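Local coordinates for protein ditrans,polycis-undecaprenyl-diphosphate synthase ((2E,6E)-farnesyl-diphosphate specific) (Acinetobacter baumannii, PDB 6ACS) that probably catalyses the magnesium-dependent sequential condensation of eight isopentenyl diphosphates with farnesyl diphosphate, giving undecaprenyl diphosphate, precursor of the bacterial cell-wall lipid carrier, at residues Tyr137-Val150 and Gln163-Leu175. Residues are numbered along the deposited sequence; the frame is centred on the assembly and turned at random. Where two conformers were deposited one is given.
Sequences YGGMWDIANAAKQV and QINVDLFAKYVSL
Asp142 and Ser174 make the polar end of this contact. Ser174 N donates to Asp142 OD1 at 3.0 Å, nearly straight at 165° and on the syn lone pair; in one of two conformers Ser174 OG reaches Asp142 OD1 at 2.8 Å from above the carboxylate plane. Tyr137 OH takes the anti lone pair of Asp142 OD2 at 2.7 Å, and Gln200 also donates to OD2, fixing the carboxylate's rotation. A water within hydrogen-bonding distance of Asp142 OD1 and Tyr172 O probably links them.

Apolar packing fills the rest. Helices 139-150 and 166-170 run almost perpendicular, at 100°, and Phe169 enters as a knob among Ile143, Ala146, Ala147 and Val150. Its ring reaches over because chi1, -175°, swings CG away from the backbone N. Val150 CG2 lies over one face of Tyr172, a CH-pi contact 3.5 Å from the centroid, whereas Val150 CG1 meets Ile164 CD1 tip to tip at a tight 3.4 Å.

Helix 139-155 follows strand 129-134 of the parallel sheet and borders the homodimer interface: Ile143 packs on Ile143, Ala147 on Phe169 of the second subunit. Ser174 N, Tyr137 OH and Gln200 probably stabilise the buried carboxylate as the anion, tying Ser174 to the helix start.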
loop_
_atom_site.group_PDB
_atom_site.type_symbol
_atom_site.label_atom_id
_atom_site.label_comp_id
_atom_site.label_asym_id
_atom_site.label_seq_id
_atom_site.Cartn_x
_atom_site.Cartn_y
_atom_site.Cartn_z
ATOM N N TYR B 137 11.908 -10.939 -0.666
ATOM C CA TYR B 137 10.499 -10.594 -0.625
ATOM C C TYR B 137 10.248 -9.282 -1.362
ATOM O O TYR B 137 11.059 -8.356 -1.290
ATOM C CB TYR B 137 10.022 -10.460 0.835
ATOM C CG TYR B 137 8.588 -10.022 0.894
ATOM C CD1 TYR B 137 7.569 -10.957 0.867
ATOM C CD2 TYR B 137 8.253 -8.669 0.946
ATOM C CE1 TYR B 137 6.238 -10.570 0.873
ATOM C CE2 TYR B 137 6.928 -8.262 0.949
ATOM C CZ TYR B 137 5.925 -9.215 0.902
ATOM O OH TYR B 137 4.617 -8.813 0.908
ATOM N N GLY B 138 9.103 -9.193 -2.027
ATOM C CA GLY B 138 8.562 -7.911 -2.460
ATOM C C GLY B 138 7.051 -7.982 -2.426
ATOM O O GLY B 138 6.468 -9.049 -2.613
ATOM N N GLY B 139 6.406 -6.835 -2.188
ATOM C CA GLY B 139 4.950 -6.845 -2.104
ATOM C C GLY B 139 4.290 -7.203 -3.423
ATOM O O GLY B 139 3.263 -7.892 -3.465
ATOM N N MET B 140 4.853 -6.716 -4.521
ATOM C CA MET B 140 4.335 -7.104 -5.821
ATOM C C MET B 140 4.536 -8.588 -6.072
ATOM O O MET B 140 3.635 -9.249 -6.601
ATOM C CB MET B 140 5.001 -6.283 -6.922
ATOM C CG MET B 140 4.529 -4.829 -6.919
ATOM S SD MET B 140 5.269 -3.865 -8.283
ATOM C CE MET B 140 6.924 -3.591 -7.688
ATOM N N TRP B 141 5.725 -9.112 -5.740
ATOM C CA TRP B 141 5.962 -10.544 -5.886
ATOM C C TRP B 141 4.916 -11.333 -5.113
ATOM O O TRP B 141 4.377 -12.315 -5.620
ATOM C CB TRP B 141 7.368 -10.926 -5.395
ATOM C CG TRP B 141 7.475 -12.425 -5.227
ATOM C CD1 TRP B 141 7.797 -13.335 -6.191
ATOM C CD2 TRP B 141 7.173 -13.179 -4.047
ATOM N NE1 TRP B 141 7.733 -14.617 -5.674
ATOM C CE2 TRP B 141 7.352 -14.543 -4.361
ATOM C CE3 TRP B 141 6.787 -12.832 -2.745
ATOM C CZ2 TRP B 141 7.132 -15.556 -3.433
ATOM C CZ3 TRP B 141 6.567 -13.849 -1.818
ATOM C CH2 TRP B 141 6.751 -15.190 -2.169
ATOM N N ASP B 142 4.636 -10.906 -3.880
ATOM C CA ASP B 142 3.684 -11.578 -2.989
ATOM C C ASP B 142 2.303 -11.632 -3.631
ATOM O O ASP B 142 1.659 -12.693 -3.693
ATOM C CB ASP B 142 3.679 -10.788 -1.659
ATOM C CG ASP B 142 2.899 -11.448 -0.509
ATOM O OD1 ASP B 142 2.343 -12.557 -0.646
ATOM O OD2 ASP B 142 2.881 -10.820 0.592
ATOM N N ILE B 143 1.856 -10.486 -4.156
ATOM C CA ILE B 143 0.552 -10.386 -4.794
ATOM C C ILE B 143 0.492 -11.240 -6.058
ATOM O O ILE B 143 -0.487 -11.966 -6.288
ATOM C CB ILE B 143 0.255 -8.904 -5.070
ATOM C CG1 ILE B 143 -0.123 -8.208 -3.751
ATOM C CG2 ILE B 143 -0.835 -8.731 -6.136
ATOM C CD1 ILE B 143 0.027 -6.689 -3.788
ATOM N N ALA B 144 1.530 -11.177 -6.902
ATOM C CA ALA B 144 1.498 -11.969 -8.132
ATOM C C ALA B 144 1.619 -13.462 -7.832
ATOM O O ALA B 144 1.061 -14.286 -8.556
ATOM C CB ALA B 144 2.594 -11.499 -9.111
ATOM N N ASN B 145 2.325 -13.822 -6.757
ATOM C CA ASN B 145 2.407 -15.216 -6.325
ATOM C C ASN B 145 1.043 -15.729 -5.868
ATOM O O ASN B 145 0.652 -16.863 -6.191
ATOM C CB ASN B 145 3.436 -15.321 -5.198
ATOM C CG ASN B 145 3.626 -16.742 -4.707
ATOM O OD1 ASN B 145 3.247 -17.095 -3.586
ATOM N ND2 ASN B 145 4.221 -17.559 -5.536
ATOM N N ALA B 146 0.305 -14.897 -5.123
ATOM C CA ALA B 146 -1.073 -15.237 -4.776
ATOM C C ALA B 146 -1.922 -15.430 -6.041
ATOM O O ALA B 146 -2.704 -16.388 -6.154
ATOM C CB ALA B 146 -1.669 -14.139 -3.882
ATOM N N ALA B 147 -1.774 -14.520 -7.007
ATOM C CA ALA B 147 -2.544 -14.629 -8.251
ATOM C C ALA B 147 -2.202 -15.905 -9.009
ATOM O O ALA B 147 -3.085 -16.553 -9.599
ATOM C CB ALA B 147 -2.293 -13.397 -9.128
ATOM N N LYS B 148 -0.923 -16.283 -8.994
ATOM C CA LYS B 148 -0.488 -17.515 -9.639
ATOM C C LYS B 148 -1.130 -18.724 -8.980
ATOM O O LYS B 148 -1.599 -19.632 -9.661
ATOM C CB LYS B 148 1.038 -17.628 -9.584
ATOM C CG LYS B 148 1.565 -18.948 -10.131
ATOM C CD LYS B 148 3.111 -18.966 -10.199
ATOM C CE LYS B 148 3.747 -19.165 -8.843
ATOM N NZ LYS B 148 5.176 -19.574 -9.005
ATOM N N GLN B 149 -1.137 -18.762 -7.644
ATOM C CA GLN B 149 -1.728 -19.906 -6.960
ATOM C C GLN B 149 -3.220 -20.023 -7.251
ATOM O O GLN B 149 -3.741 -21.131 -7.471
ATOM C CB GLN B 149 -1.504 -19.779 -5.458
ATOM C CG GLN B 149 -0.070 -19.895 -5.024
ATOM C CD GLN B 149 0.032 -19.716 -3.528
ATOM O OE1 GLN B 149 -0.604 -20.447 -2.774
ATOM N NE2 GLN B 149 0.777 -18.708 -3.091
ATOM N N VAL B 150 -3.924 -18.894 -7.240
ATOM C CA VAL B 150 -5.352 -18.900 -7.563
ATOM C C VAL B 150 -5.579 -19.387 -8.991
ATOM O O VAL B 150 -6.449 -20.236 -9.254
ATOM C CB VAL B 150 -5.936 -17.493 -7.360
ATOM C CG1 VAL B 150 -7.331 -17.419 -7.934
ATOM C CG2 VAL B 150 -5.964 -17.175 -5.875
ATOM N N GLN B 163 -15.423 -16.574 -9.340
ATOM C CA GLN B 163 -15.515 -16.477 -7.889
ATOM C C GLN B 163 -14.422 -15.598 -7.294
ATOM O O GLN B 163 -14.453 -15.315 -6.092
ATOM C CB GLN B 163 -15.422 -17.862 -7.229
ATOM C CG GLN B 163 -16.123 -19.076 -7.867
ATOM C CD GLN B 163 -15.679 -20.410 -7.210
ATOM O OE1 GLN B 163 -15.412 -21.400 -7.890
ATOM N NE2 GLN B 163 -15.585 -20.417 -5.885
ATOM N N ILE B 164 -13.431 -15.195 -8.081
ATOM C CA ILE B 164 -12.280 -14.517 -7.493
ATOM C C ILE B 164 -12.683 -13.100 -7.091
ATOM O O ILE B 164 -13.140 -12.299 -7.915
ATOM C CB ILE B 164 -11.097 -14.517 -8.462
ATOM C CG1 ILE B 164 -10.617 -15.959 -8.673
ATOM C CG2 ILE B 164 -9.961 -13.624 -7.930
ATOM C CD1 ILE B 164 -9.736 -16.094 -9.908
ATOM N N ASN B 165 -12.491 -12.781 -5.819
ATOM C CA ASN B 165 -12.819 -11.480 -5.244
ATOM C C ASN B 165 -11.806 -11.220 -4.135
ATOM O O ASN B 165 -10.892 -12.018 -3.919
ATOM C CB ASN B 165 -14.269 -11.474 -4.734
ATOM C CG ASN B 165 -14.517 -12.513 -3.637
ATOM O OD1 ASN B 165 -13.592 -13.045 -3.047
ATOM N ND2 ASN B 165 -15.779 -12.782 -3.358
ATOM N N VAL B 166 -11.992 -10.132 -3.380
ATOM C CA VAL B 166 -11.015 -9.803 -2.332
ATOM C C VAL B 166 -10.935 -10.902 -1.281
ATOM O O VAL B 166 -9.841 -11.277 -0.835
ATOM C CB VAL B 166 -11.351 -8.447 -1.688
ATOM C CG1 VAL B 166 -10.524 -8.240 -0.414
ATOM C CG2 VAL B 166 -11.066 -7.334 -2.692
ATOM N N ASP B 167 -12.085 -11.391 -0.814
ATOM C CA ASP B 167 -12.070 -12.333 0.304
ATOM C C ASP B 167 -11.385 -13.634 -0.077
ATOM O O ASP B 167 -10.604 -14.188 0.710
ATOM C CB ASP B 167 -13.490 -12.611 0.778
ATOM C CG ASP B 167 -14.084 -11.442 1.532
ATOM O OD1 ASP B 167 -13.310 -10.579 2.015
ATOM O OD2 ASP B 167 -15.319 -11.378 1.615
ATOM N N LEU B 168 -11.641 -14.118 -1.289
ATOM C CA LEU B 168 -10.996 -15.345 -1.736
ATOM C C LEU B 168 -9.498 -15.125 -1.955
ATOM O O LEU B 168 -8.666 -15.937 -1.526
ATOM C CB LEU B 168 -11.701 -15.858 -3.000
ATOM C CG LEU B 168 -11.266 -17.249 -3.498
ATOM C CD1 LEU B 168 -12.408 -17.957 -4.251
ATOM C CD2 LEU B 168 -10.032 -17.148 -4.412
ATOM N N PHE B 169 -9.146 -14.036 -2.630
ATOM C CA PHE B 169 -7.752 -13.756 -2.956
ATOM C C PHE B 169 -6.909 -13.581 -1.705
ATOM O O PHE B 169 -5.760 -14.032 -1.658
ATOM C CB PHE B 169 -7.677 -12.498 -3.826
ATOM C CG PHE B 169 -6.290 -12.185 -4.319
ATOM C CD1 PHE B 169 -5.759 -12.856 -5.410
ATOM C CD2 PHE B 169 -5.524 -11.215 -3.687
ATOM C CE1 PHE B 169 -4.474 -12.555 -5.863
ATOM C CE2 PHE B 169 -4.260 -10.913 -4.124
ATOM C CZ PHE B 169 -3.731 -11.577 -5.224
ATOM N N ALA B 170 -7.484 -12.973 -0.662
ATOM C CA ALA B 170 -6.717 -12.656 0.533
ATOM C C ALA B 170 -6.086 -13.891 1.170
ATOM O O ALA B 170 -5.033 -13.785 1.824
ATOM C CB ALA B 170 -7.628 -11.929 1.533
ATOM N N LYS B 171 -6.700 -15.069 0.988
ATOM C CA LYS B 171 -6.207 -16.279 1.637
ATOM C C LYS B 171 -4.920 -16.801 1.015
ATOM O O LYS B 171 -4.333 -17.740 1.555
ATOM C CB LYS B 171 -7.276 -17.374 1.626
ATOM C CG LYS B 171 -8.554 -17.001 2.378
ATOM C CD LYS B 171 -8.243 -16.756 3.850
ATOM C CE LYS B 171 -9.504 -16.593 4.676
ATOM N NZ LYS B 171 -9.209 -16.036 6.022
ATOM N N TYR B 172 -4.472 -16.216 -0.088
ATOM C CA TYR B 172 -3.255 -16.639 -0.767
ATOM C C TYR B 172 -2.094 -15.667 -0.581
ATOM O O TYR B 172 -0.973 -15.963 -1.017
ATOM C CB TYR B 172 -3.537 -16.800 -2.262
ATOM C CG TYR B 172 -4.513 -17.916 -2.563
ATOM C CD1 TYR B 172 -5.887 -17.695 -2.549
ATOM C CD2 TYR B 172 -4.053 -19.193 -2.877
ATOM C CE1 TYR B 172 -6.792 -18.721 -2.845
ATOM C CE2 TYR B 172 -4.949 -20.225 -3.178
ATOM C CZ TYR B 172 -6.314 -19.976 -3.165
ATOM O OH TYR B 172 -7.217 -20.984 -3.456
ATOM N N VAL B 173 -2.330 -14.543 0.054
ATOM C CA VAL B 173 -1.331 -13.504 0.306
ATOM C C VAL B 173 -0.604 -13.836 1.599
ATOM O O VAL B 173 -1.214 -14.350 2.541
ATOM C CB VAL B 173 -2.007 -12.124 0.408
ATOM C CG1 VAL B 173 -0.931 -11.006 0.615
ATOM C CG2 VAL B 173 -2.851 -11.845 -0.853
ATOM N N SER B 174 0.697 -13.527 1.669
ATOM C CA SER B 174 1.457 -13.871 2.874
ATOM C C SER B 174 0.865 -13.213 4.124
ATOM O O SER B 174 0.286 -12.118 4.073
ATOM C CB SER B 174 2.931 -13.452 2.729
ATOM O OG SER B 174 3.484 -13.897 1.512
ATOM N N LEU B 175 0.997 -13.914 5.262
ATOM C CA LEU B 175 0.609 -13.425 6.591
ATOM C C LEU B 175 -0.898 -13.216 6.744
ATOM O O LEU B 175 -1.338 -12.437 7.600
ATOM C CB LEU B 175 1.355 -12.132 6.960
ATOM C CG LEU B 175 2.887 -12.278 6.859
ATOM C CD1 LEU B 175 3.563 -11.040 7.404
ATOM C CD2 LEU B 175 3.362 -13.540 7.581
HETATM O O HOH W 1 1.662 -15.151 -1.840
#